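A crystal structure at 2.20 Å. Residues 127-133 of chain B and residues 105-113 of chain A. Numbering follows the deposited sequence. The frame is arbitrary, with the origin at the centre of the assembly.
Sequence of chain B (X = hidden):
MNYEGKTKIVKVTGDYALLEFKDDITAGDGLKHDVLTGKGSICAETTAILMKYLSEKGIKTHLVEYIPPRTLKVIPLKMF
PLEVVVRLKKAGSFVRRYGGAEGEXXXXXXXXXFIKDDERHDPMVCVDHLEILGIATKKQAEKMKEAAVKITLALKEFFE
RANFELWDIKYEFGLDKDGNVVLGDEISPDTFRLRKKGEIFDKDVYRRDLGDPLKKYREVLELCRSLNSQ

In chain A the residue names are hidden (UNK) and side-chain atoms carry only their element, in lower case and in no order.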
ATOM      1  N   VAL B 127       5.386   0.619   5.384  1.00 27.39           N
ATOM      2  CA  VAL B 127       5.960   1.050   6.658  1.00 27.38           C
ATOM      3  C   VAL B 127       6.052   2.567   6.766  1.00 27.36           C
ATOM      4  O   VAL B 127       5.714   3.145   7.798  1.00 27.15           O
ATOM      5  CB  VAL B 127       7.371   0.423   6.893  1.00 27.48           C
ATOM      6  CG1 VAL B 127       7.876   0.780   8.287  1.00 27.35           C
ATOM      7  CG2 VAL B 127       7.301  -1.089   6.746  1.00 26.81           C
ATOM      8  N   ASP B 128       6.500   3.207   5.693  1.00 27.67           N
ATOM      9  CA  ASP B 128       6.635   4.656   5.681  1.00 28.25           C
ATOM     10  C   ASP B 128       5.354   5.347   6.115  1.00 28.39           C
ATOM     11  O   ASP B 128       5.392   6.368   6.794  1.00 28.65           O
ATOM     12  CB  ASP B 128       7.035   5.137   4.291  1.00 28.39           C
ATOM     13  CG  ASP B 128       8.451   4.738   3.927  1.00 29.24           C
ATOM     14  OD1 ASP B 128       9.255   4.477   4.856  1.00 29.45           O
ATOM     15  OD2 ASP B 128       8.765   4.701   2.713  1.00 29.87           O
ATOM     16  N   HIS B 129       4.221   4.776   5.726  1.00 28.51           N
ATOM     17  CA  HIS B 129       2.914   5.317   6.084  1.00 28.24           C
ATOM     18  C   HIS B 129       2.707   5.240   7.589  1.00 28.12           C
ATOM     19  O   HIS B 129       2.320   6.230   8.216  1.00 27.82           O
ATOM     20  CB  HIS B 129       1.808   4.520   5.388  1.00 28.20           C
ATOM     21  CG  HIS B 129       1.757   4.722   3.908  1.00 28.53           C
ATOM     22  ND1 HIS B 129       1.303   5.890   3.333  1.00 28.92           N
ATOM     23  CD2 HIS B 129       2.082   3.900   2.882  1.00 28.84           C
ATOM     24  CE1 HIS B 129       1.343   5.775   2.017  1.00 28.79           C
ATOM     25  NE2 HIS B 129       1.809   4.577   1.717  1.00 28.87           N
ATOM     26  N   LEU B 130       2.968   4.058   8.152  1.00 27.96           N
ATOM     27  CA  LEU B 130       2.803   3.805   9.583  1.00 28.48           C
ATOM     28  C   LEU B 130       3.619   4.778  10.414  1.00 28.80           C
ATOM     29  O   LEU B 130       3.179   5.234  11.472  1.00 28.58           O
ATOM     30  CB  LEU B 130       3.221   2.370   9.927  1.00 28.28           C
ATOM     31  CG  LEU B 130       2.555   1.261   9.111  1.00 28.33           C
ATOM     32  CD1 LEU B 130       3.163  -0.090   9.480  1.00 28.31           C
ATOM     33  CD2 LEU B 130       1.048   1.290   9.355  1.00 28.23           C
ATOM     34  N   GLU B 131       4.815   5.096   9.946  1.00 29.68           N
ATOM     35  CA  GLU B 131       5.638   6.041  10.686  1.00 30.80           C
ATOM     36  C   GLU B 131       5.038   7.446  10.605  1.00 30.58           C
ATOM     37  O   GLU B 131       4.831   8.092  11.626  1.00 30.44           O
ATOM     38  CB  GLU B 131       7.080   6.034  10.159  1.00 31.89           C
ATOM     39  CG  GLU B 131       7.865   4.798  10.585  1.00 33.68           C
ATOM     40  CD  GLU B 131       9.331   5.101  10.876  1.00 35.05           C
ATOM     41  OE1 GLU B 131      10.077   5.422   9.919  1.00 35.85           O
ATOM     42  OE2 GLU B 131       9.732   5.018  12.067  1.00 35.51           O
ATOM     43  N   ILE B 132       4.728   7.906   9.399  1.00 30.57           N
ATOM     44  CA  ILE B 132       4.153   9.242   9.233  1.00 30.65           C
ATOM     45  C   ILE B 132       2.830   9.429   9.960  1.00 30.61           C
ATOM     46  O   ILE B 132       2.579  10.485  10.542  1.00 30.64           O
ATOM     47  CB  ILE B 132       3.977   9.585   7.734  1.00 30.84           C
ATOM     48  CG1 ILE B 132       5.346   9.881   7.129  1.00 31.07           C
ATOM     49  CG2 ILE B 132       3.051  10.789   7.559  1.00 31.16           C
ATOM     50  CD1 ILE B 132       5.313  10.273   5.683  1.00 32.15           C
ATOM     51  N   LEU B 133       1.980   8.408   9.935  1.00 30.77           N
ATOM     52  CA  LEU B 133       0.685   8.487  10.604  1.00 30.79           C
ATOM     53  C   LEU B 133       0.855   8.196  12.082  1.00 31.32           C
ATOM     54  O   LEU B 133      -0.118   8.178  12.840  1.00 31.82           O
ATOM     55  CB  LEU B 133      -0.293   7.485   9.996  1.00 30.03           C
ATOM     56  CG  LEU B 133      -0.613   7.736   8.521  1.00 30.10           C
ATOM     57  CD1 LEU B 133      -1.505   6.612   7.998  1.00 30.03           C
ATOM     58  CD2 LEU B 133      -1.292   9.090   8.355  1.00 29.49           C
TER
ATOM     59  N   UNK A 105       1.766  19.787   6.346  1.00 30.97           N
ATOM     60  CA  UNK A 105       3.097  19.373   5.923  1.00 31.05           C
ATOM     61  C   UNK A 105       3.478  18.036   6.518  1.00 30.69           C
ATOM     62  O   UNK A 105       3.141  17.738   7.656  1.00 30.75           O
ATOM     63  c   UNK A 105       3.796  21.810   5.889  1.00 33.36           C
ATOM     64  o   UNK A 105       3.777  22.044   4.659  1.00 33.66           O
ATOM     65  c   UNK A 105       4.137  20.407   6.353  1.00 32.05           C
ATOM     66  o   UNK A 105       3.544  22.681   6.757  1.00 34.61           O
ATOM     67  N   UNK A 106       4.187  17.226   5.745  1.00 30.48           N
ATOM     68  CA  UNK A 106       4.622  15.929   6.237  1.00 30.26           C
ATOM     69  C   UNK A 106       5.977  16.078   6.921  1.00 30.08           C
ATOM     70  O   UNK A 106       6.809  16.893   6.509  1.00 30.65           O
ATOM     71  c   UNK A 106       4.721  14.926   5.083  1.00 29.80           C
ATOM     72  c   UNK A 106       2.503  13.930   5.649  1.00 29.41           C
ATOM     73  c   UNK A 106       3.383  14.444   4.518  1.00 29.74           C
ATOM     74  c   UNK A 106       3.623  13.334   3.500  1.00 29.62           C
ATOM     75  N   UNK A 107       6.214  15.302   7.989  1.00 29.68           N
ATOM     76  CA  UNK A 107       7.489  15.363   8.718  1.00 29.04           C
ATOM     77  C   UNK A 107       8.649  15.240   7.733  1.00 28.54           C
ATOM     78  O   UNK A 107       9.619  16.003   7.760  1.00 28.79           O
ATOM     79  c   UNK A 107       5.937  13.961   9.872  1.00 29.71           C
ATOM     80  c   UNK A 107       7.419  14.152   9.643  1.00 29.51           C
ATOM     81  c   UNK A 107       5.334  14.243   8.518  1.00 29.57           C
ATOM     82  N   UNK A 108       8.525  14.257   6.856  1.00 27.65           N
ATOM     83  CA  UNK A 108       9.531  13.978   5.851  1.00 26.42           C
ATOM     84  C   UNK A 108       8.731  13.597   4.616  1.00 25.34           C
ATOM     85  O   UNK A 108       7.642  13.035   4.738  1.00 25.72           O
ATOM     86  c   UNK A 108       9.660  11.459   6.083  1.00 26.43           C
ATOM     87  c   UNK A 108      10.410  12.780   6.288  1.00 26.74           C
ATOM     88  c   UNK A 108      10.802  12.941   7.750  1.00 26.65           C
ATOM     89  N   UNK A 109       9.244  13.904   3.416  1.00 23.86           N
ATOM     90  CA  UNK A 109       8.504  13.553   2.194  1.00 22.70           C
ATOM     91  C   UNK A 109       8.066  12.082   2.191  1.00 21.51           C
ATOM     92  O   UNK A 109       8.800  11.210   2.644  1.00 21.27           O
ATOM     93  c   UNK A 109      10.530  14.548   3.093  1.00 23.38           C
ATOM     94  c   UNK A 109      10.303  15.012   1.675  1.00 22.93           C
ATOM     95  c   UNK A 109       9.508  13.861   1.088  1.00 22.60           C
ATOM     96  N   UNK A 110       6.860  11.812   1.703  1.00 20.29           N
ATOM     97  CA  UNK A 110       6.348  10.444   1.631  1.00 19.14           C
ATOM     98  C   UNK A 110       6.348   9.975   0.183  1.00 18.09           C
ATOM     99  O   UNK A 110       5.783  10.647  -0.681  1.00 16.85           O
ATOM    100  c   UNK A 110       4.121   9.093   1.944  1.00 19.54           C
ATOM    101  c   UNK A 110       4.915  10.381   2.174  1.00 19.37           C
ATOM    102  c   UNK A 110       4.799   7.866   2.587  1.00 19.43           C
ATOM    103  c   UNK A 110       2.764   9.294   2.535  1.00 19.69           C
ATOM    104  N   UNK A 111       6.989   8.834  -0.078  1.00 17.59           N
ATOM    105  CA  UNK A 111       7.048   8.278  -1.431  1.00 17.00           C
ATOM    106  C   UNK A 111       6.088   7.109  -1.483  1.00 17.06           C
ATOM    107  O   UNK A 111       6.082   6.270  -0.591  1.00 17.19           O
ATOM    108  c   UNK A 111       9.511   8.836  -1.661  1.00 16.24           C
ATOM    109  c   UNK A 111       8.451   7.738  -1.803  1.00 16.82           C
ATOM    110  c   UNK A 111       8.435   7.217  -3.248  1.00 16.11           C
ATOM    111  N   UNK A 112       5.268   7.070  -2.530  1.00 16.85           N
ATOM    112  CA  UNK A 112       4.297   6.014  -2.732  1.00 16.45           C
ATOM    113  C   UNK A 112       4.470   5.541  -4.164  1.00 16.38           C
ATOM    114  O   UNK A 112       4.686   6.363  -5.058  1.00 16.56           O
ATOM    115  c   UNK A 112       2.467   7.016  -1.206  1.00 17.67           C
ATOM    116  c   UNK A 112       2.874   6.547  -2.585  1.00 16.81           C
ATOM    117  o   UNK A 112       0.274   6.760  -0.285  1.00 18.11           O
ATOM    118  c   UNK A 112       0.970   7.337  -1.139  1.00 17.88           C
ATOM    119  o   UNK A 112       0.487   8.166  -1.942  1.00 18.21           O
ATOM    120  N   UNK A 113       4.344   4.234  -4.382  1.00 15.92           N
ATOM    121  CA  UNK A 113       4.472   3.652  -5.709  1.00 16.17           C
ATOM    122  C   UNK A 113       3.130   3.162  -6.218  1.00 15.96           C
ATOM    123  O   UNK A 113       2.347   2.593  -5.478  1.00 14.95           O
ATOM    124  c   UNK A 113       5.444   2.452  -5.710  1.00 16.54           C
ATOM    125  c   UNK A 113       6.893   2.829  -5.568  1.00 17.41           C
ATOM    126  c   UNK A 113       7.701   2.963  -6.692  1.00 17.65           C
ATOM    127  c   UNK A 113       9.043   3.322  -6.575  1.00 17.91           C
ATOM    128  c   UNK A 113       8.806   3.427  -4.207  1.00 18.75           C
ATOM    129  c   UNK A 113       9.594   3.553  -5.338  1.00 18.05           C
ATOM    130  c   UNK A 113       7.450   3.063  -4.327  1.00 18.20           C
TER
HETATM  131  O   HOH W   1       8.566   7.473   1.746  1.00 14.77           O

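Position 105 has two side-chain carbons, the second carrying two oxygens: a short carboxylate, A:Asp105. It lies out of reach of these chain B residues and is exposed, as suits a charged group.

Position 106 carries four carbons, forked at the second, which is leucine. Although its CB points sideways, the end of A:Leu106 comes nearer, and CD2 lies 3.7 Å from CG2 of B:Ile132, one branched apolar chain packing against another.

At 107 three carbons close a ring onto the backbone nitrogen, so the residue is proline. A:Pro107 points toward the helix, its CD 4.2 Å from CG2 of B:Ile132. The chain turns a corner here, and the ring, which holds phi near -51°, fits such a bend while adding apolar surface.

Position 108 has one carbon carrying two more, the pattern of valine, whose beta-branched side chain suits the extended backbone (phi/psi -142/148). The backbone makes its closest contact: the carbonyl O of A:Val108 is 3.7 Å from CD1 of B:Ile132.

At 109 three carbons again close a ring onto the backbone nitrogen, which is proline; the ring suits the phi of -50°. The CB of A:Pro109 points away from the helix and the residue makes no contact with it.

Position 110 again shows four carbons forked at the second, and it points toward the helix: leucine. The CB of A:Leu110 is 3.5 Å from CD1 of B:Ile132, and its CD1 is 3.9 Å from CB of B:Asp128. The same CD1 sits over one face of the B:His129 ring, 4.3 Å from the centroid, a CH-pi contact that a flexible branched chain can readily make.

At 111, one carbon carries two others, giving valine, again beta-branched on an extended backbone (phi/psi -105/133). The side chain of A:Val111 makes no contact with the helix, but its backbone N donates to a water (2.8 Å to the water O), which in turn donates to OD2 of B:Asp128 (2.9 Å from the water O).

Position 112 has three carbons, the third bearing two oxygens: glutamate. Its length carries the carboxylate of A:Glu112 to the edge of the B:His129 ring, although its CB points sideways.

Position 113, one carbon followed by a six-carbon ring, is phenylalanine. A:Phe113 is buried, as suits a large apolar ring, but out of reach of these helix residues.

The helix and the strand that includes 110 to 112 run roughly antiparallel, at 149°, with axes 8.9 Å apart at closest approach. B:Asp128 and B:Ile132, one helical turn apart, both point toward chain A. B:Ile132 fills the space beside the corner and A:Leu110, while B:Asp128 reaches the strand backbone through water. The contact is thus chiefly apolar, with a water bridge beside it.

Chain A (105-113) DLPVPLVEF
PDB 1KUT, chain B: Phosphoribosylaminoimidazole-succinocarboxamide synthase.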